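Local coordinates for uncharacterized protein (Neisseria meningitidis MC58, PDB 2R2A) that is uncharacterised but, as the N-terminal domain of a zonular occludens toxin (Zot) family membrane protein, probably binds nucleotide through a P-loop NTPase fold, at residues A[75-80]-A[113-118]. Numbering follows the deposited sequence. Where two conformers were deposited one is given.
Sequences HDMYEW and VQWLNT
A Met-aromatic contact, with selenomethionine in place of methionine, joins Met77 to the indole of Trp115 in a P-loop NTPase-like domain. Met77 SE lies 3.6 Å from Trp115 CZ2. It sits 4.8 Å from the centroid of the six-membered ring and 72° off the ring normal, an oblique approach. Met77 CG is anti to the backbone N (chi1 -166°). The next torsion is extended too, and together they carry CG and SE out to Trp115 CZ2. The chain turns only beyond SE.

Tyr78 meets the five-membered ring of the indole. Its CB is 3.4 Å from Trp115 CD1, a close apolar contact. Tyr78 CA lies 3.8 Å above the indole plane, toward the rim. Its chi1 of 69° sends the phenol away from 113-118, leaving backbone and CB to make the contact. Leu116 CD2 packs on the opposite face, so the indole is sandwiched between Tyr78 CA of 75-80 and its own neighbour Leu116.

No hydrogen bond crosses between 75-80 and 113-118. Trp115 NE1 instead makes a weak bond to Asn112 O. Trp115 O takes two donors, Thr118 N and Thr118 OG1, from the same face of its carbonyl plane; both bonds close the turn that follows the indole.

The contact sets the short helix 77-80 beside helix 111-114. Asn112 adds a polar tie, its OD1 accepting from Tyr78 N. Met77 also touches Ile57 of strand 55-58 in the central sheet, and Leu116 reaches Leu140 of helix 138-141.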
ATOM      1  N   HIS A  75      -4.665   7.763 -10.732  1.00 24.19           N
ATOM      2  CA  HIS A  75      -5.928   8.473 -10.566  1.00 25.71           C
ATOM      3  C   HIS A  75      -7.092   7.903 -11.353  1.00 26.18           C
ATOM      4  O   HIS A  75      -8.241   8.128 -10.980  1.00 27.00           O
ATOM      5  CB  HIS A  75      -5.750   9.993 -10.734  1.00 26.14           C
ATOM      6  CG  HIS A  75      -4.853  10.580  -9.687  1.00 25.42           C
ATOM      7  ND1 HIS A  75      -5.317  10.994  -8.456  1.00 26.58           N
ATOM      8  CD2 HIS A  75      -3.512  10.766  -9.665  1.00 27.37           C
ATOM      9  CE1 HIS A  75      -4.303  11.430  -7.727  1.00 27.30           C
ATOM     10  NE2 HIS A  75      -3.195  11.289  -8.431  1.00 25.30           N
ATOM     11  N   ASP A  76      -6.814   7.149 -12.421  1.00 27.09           N
ATOM     12  CA  ASP A  76      -7.881   6.426 -13.081  1.00 27.36           C
ATOM     13  C   ASP A  76      -7.663   4.913 -12.996  1.00 27.39           C
ATOM     14  O   ASP A  76      -7.959   4.200 -13.940  1.00 26.45           O
ATOM     15  CB  ASP A  76      -8.057   6.882 -14.534  1.00 28.36           C
ATOM     16  CG  ASP A  76      -6.785   6.773 -15.354  1.00 29.08           C
ATOM     17  OD1 ASP A  76      -5.754   6.270 -14.850  1.00 28.96           O
ATOM     18  OD2 ASP A  76      -6.823   7.190 -16.529  1.00 29.80           O
HETATM   19  N   MSE A  77      -7.163   4.448 -11.843  1.00 27.23           N
HETATM   20  CA  MSE A  77      -6.952   3.031 -11.582  1.00 27.64           C
HETATM   21  C   MSE A  77      -8.248   2.256 -11.752  1.00 27.86           C
HETATM   22  O   MSE A  77      -8.232   1.114 -12.203  1.00 27.09           O
HETATM   23  CB  MSE A  77      -6.426   2.822 -10.159  1.00 27.06           C
HETATM   24  CG  MSE A  77      -5.847   1.416  -9.893  1.00 26.95           C
HETATM   25 SE   MSE A  77      -5.090   1.327  -8.095  0.60 29.07          SE
HETATM   26  CE  MSE A  77      -3.576   2.510  -8.334  1.00 25.95           C
ATOM     27  N   TYR A  78      -9.363   2.888 -11.386  1.00 27.89           N
ATOM     28  CA  TYR A  78     -10.663   2.272 -11.525  1.00 29.06           C
ATOM     29  C   TYR A  78     -10.920   1.809 -12.978  1.00 29.82           C
ATOM     30  O   TYR A  78     -11.694   0.890 -13.192  1.00 29.35           O
ATOM     31  CB  TYR A  78     -11.774   3.219 -11.039  1.00 29.24           C
ATOM     32  CG  TYR A  78     -11.994   4.442 -11.900  1.00 29.67           C
ATOM     33  CD1 TYR A  78     -11.247   5.615 -11.700  1.00 29.05           C
ATOM     34  CD2 TYR A  78     -12.978   4.445 -12.896  1.00 30.09           C
ATOM     35  CE1 TYR A  78     -11.468   6.752 -12.497  1.00 30.95           C
ATOM     36  CE2 TYR A  78     -13.189   5.559 -13.689  1.00 30.68           C
ATOM     37  CZ  TYR A  78     -12.439   6.701 -13.488  1.00 30.50           C
ATOM     38  OH  TYR A  78     -12.668   7.790 -14.293  1.00 30.20           O
ATOM     39  N   GLU A  79     -10.255   2.447 -13.944  1.00 30.54           N
ATOM     40  CA  GLU A  79     -10.405   2.096 -15.357  1.00 31.98           C
ATOM     41  C   GLU A  79      -9.486   0.922 -15.717  1.00 31.32           C
ATOM     42  O   GLU A  79      -9.968  -0.196 -15.932  1.00 32.66           O
ATOM     43  CB  GLU A  79     -10.134   3.299 -16.269  1.00 31.39           C
ATOM     44  CG  GLU A  79     -11.221   4.382 -16.275  1.00 33.99           C
ATOM     45  CD  GLU A  79     -11.056   5.404 -17.416  1.00 34.30           C
ATOM     46  OE1 GLU A  79     -11.790   6.418 -17.440  1.00 38.52           O
ATOM     47  OE2 GLU A  79     -10.201   5.191 -18.305  1.00 38.59           O
ATOM     48  N   TRP A  80      -8.179   1.175 -15.789  1.00 30.40           N
ATOM     49  CA  TRP A  80      -7.214   0.167 -16.223  1.00 30.21           C
ATOM     50  C   TRP A  80      -7.053  -1.080 -15.334  1.00 30.96           C
ATOM     51  O   TRP A  80      -6.586  -2.104 -15.827  1.00 31.09           O
ATOM     52  CB  TRP A  80      -5.837   0.789 -16.481  1.00 29.17           C
ATOM     53  CG  TRP A  80      -5.242   1.606 -15.360  1.00 29.03           C
ATOM     54  CD1 TRP A  80      -5.355   2.955 -15.196  1.00 28.74           C
ATOM     55  CD2 TRP A  80      -4.391   1.144 -14.280  1.00 28.88           C
ATOM     56  NE1 TRP A  80      -4.659   3.361 -14.084  1.00 27.68           N
ATOM     57  CE2 TRP A  80      -4.054   2.279 -13.506  1.00 28.84           C
ATOM     58  CE3 TRP A  80      -3.892  -0.115 -13.894  1.00 28.53           C
ATOM     59  CZ2 TRP A  80      -3.231   2.205 -12.365  1.00 27.09           C
ATOM     60  CZ3 TRP A  80      -3.079  -0.192 -12.757  1.00 27.76           C
ATOM     61  CH2 TRP A  80      -2.765   0.966 -11.999  1.00 27.68           C
ATOM     62  N   VAL A 113     -12.428   5.783  -5.862  1.00 28.24           N
ATOM     63  CA  VAL A 113     -12.666   5.208  -4.542  1.00 27.28           C
ATOM     64  C   VAL A 113     -13.755   4.141  -4.597  1.00 28.22           C
ATOM     65  O   VAL A 113     -13.619   3.113  -3.938  1.00 27.91           O
ATOM     66  CB  VAL A 113     -13.063   6.314  -3.498  1.00 27.60           C
ATOM     67  CG1 VAL A 113     -13.526   5.730  -2.151  1.00 25.09           C
ATOM     68  CG2 VAL A 113     -11.920   7.311  -3.284  1.00 26.65           C
ATOM     69  N   GLN A 114     -14.827   4.380  -5.379  1.00 28.42           N
ATOM     70  CA  GLN A 114     -16.010   3.495  -5.412  0.60 29.32           C
ATOM     71  C   GLN A 114     -15.664   2.029  -5.675  1.00 29.44           C
ATOM     72  O   GLN A 114     -16.326   1.115  -5.167  1.00 29.96           O
ATOM     73  CB  GLN A 114     -17.032   3.960  -6.474  0.60 29.26           C
ATOM     74  CG  GLN A 114     -17.673   5.310  -6.175  0.60 30.08           C
ATOM     75  CD  GLN A 114     -18.759   5.718  -7.138  0.60 29.91           C
ATOM     76  OE1 GLN A 114     -18.742   5.357  -8.320  0.60 31.93           O
ATOM     77  NE2 GLN A 114     -19.708   6.508  -6.642  0.60 30.32           N
ATOM     78  N   TRP A 115     -14.653   1.814  -6.511  1.00 29.65           N
ATOM     79  CA  TRP A 115     -14.276   0.465  -6.952  1.00 29.31           C
ATOM     80  C   TRP A 115     -13.587  -0.360  -5.879  1.00 29.36           C
ATOM     81  O   TRP A 115     -13.538  -1.586  -5.970  1.00 27.54           O
ATOM     82  CB  TRP A 115     -13.392   0.534  -8.200  1.00 30.12           C
ATOM     83  CG  TRP A 115     -12.000   0.968  -7.930  1.00 29.37           C
ATOM     84  CD1 TRP A 115     -11.555   2.251  -7.825  1.00 30.62           C
ATOM     85  CD2 TRP A 115     -10.853   0.128  -7.728  1.00 31.23           C
ATOM     86  NE1 TRP A 115     -10.207   2.272  -7.561  1.00 29.84           N
ATOM     87  CE2 TRP A 115      -9.749   0.983  -7.489  1.00 29.20           C
ATOM     88  CE3 TRP A 115     -10.653  -1.265  -7.701  1.00 31.14           C
ATOM     89  CZ2 TRP A 115      -8.455   0.496  -7.256  1.00 29.90           C
ATOM     90  CZ3 TRP A 115      -9.363  -1.749  -7.465  1.00 30.73           C
ATOM     91  CH2 TRP A 115      -8.282  -0.862  -7.233  1.00 30.04           C
ATOM     92  N   LEU A 116     -13.062   0.318  -4.848  1.00 29.45           N
ATOM     93  CA  LEU A 116     -12.241  -0.335  -3.866  1.00 30.45           C
ATOM     94  C   LEU A 116     -12.997  -1.405  -3.134  1.00 32.09           C
ATOM     95  O   LEU A 116     -12.438  -2.463  -2.831  1.00 31.49           O
ATOM     96  CB  LEU A 116     -11.652   0.668  -2.863  1.00 29.92           C
ATOM     97  CG  LEU A 116     -10.618   1.644  -3.423  1.00 28.73           C
ATOM     98  CD1 LEU A 116     -10.220   2.633  -2.351  1.00 30.39           C
ATOM     99  CD2 LEU A 116      -9.401   0.910  -3.924  1.00 30.21           C
ATOM    100  N   ASN A 117     -14.271  -1.148  -2.846  1.00 33.22           N
ATOM    101  CA  ASN A 117     -15.006  -2.091  -2.023  1.00 34.89           C
ATOM    102  C   ASN A 117     -15.281  -3.392  -2.776  1.00 34.93           C
ATOM    103  O   ASN A 117     -15.648  -4.383  -2.162  1.00 35.60           O
ATOM    104  CB  ASN A 117     -16.285  -1.473  -1.461  1.00 35.85           C
ATOM    105  CG  ASN A 117     -17.384  -1.429  -2.473  1.00 38.22           C
ATOM    106  OD1 ASN A 117     -18.209  -2.337  -2.541  1.00 43.79           O
ATOM    107  ND2 ASN A 117     -17.388  -0.396  -3.300  1.00 41.84           N
ATOM    108  N   THR A 118     -15.075  -3.383  -4.095  1.00 34.85           N
ATOM    109  CA  THR A 118     -15.132  -4.607  -4.914  1.00 34.78           C
ATOM    110  C   THR A 118     -13.783  -5.034  -5.515  1.00 35.04           C
ATOM    111  O   THR A 118     -13.739  -5.762  -6.516  1.00 35.26           O
ATOM    112  CB  THR A 118     -16.220  -4.525  -6.029  1.00 34.77           C
ATOM    113  OG1 THR A 118     -16.068  -3.312  -6.785  1.00 34.30           O
ATOM    114  CG2 THR A 118     -17.610  -4.566  -5.409  1.00 34.67           C
TER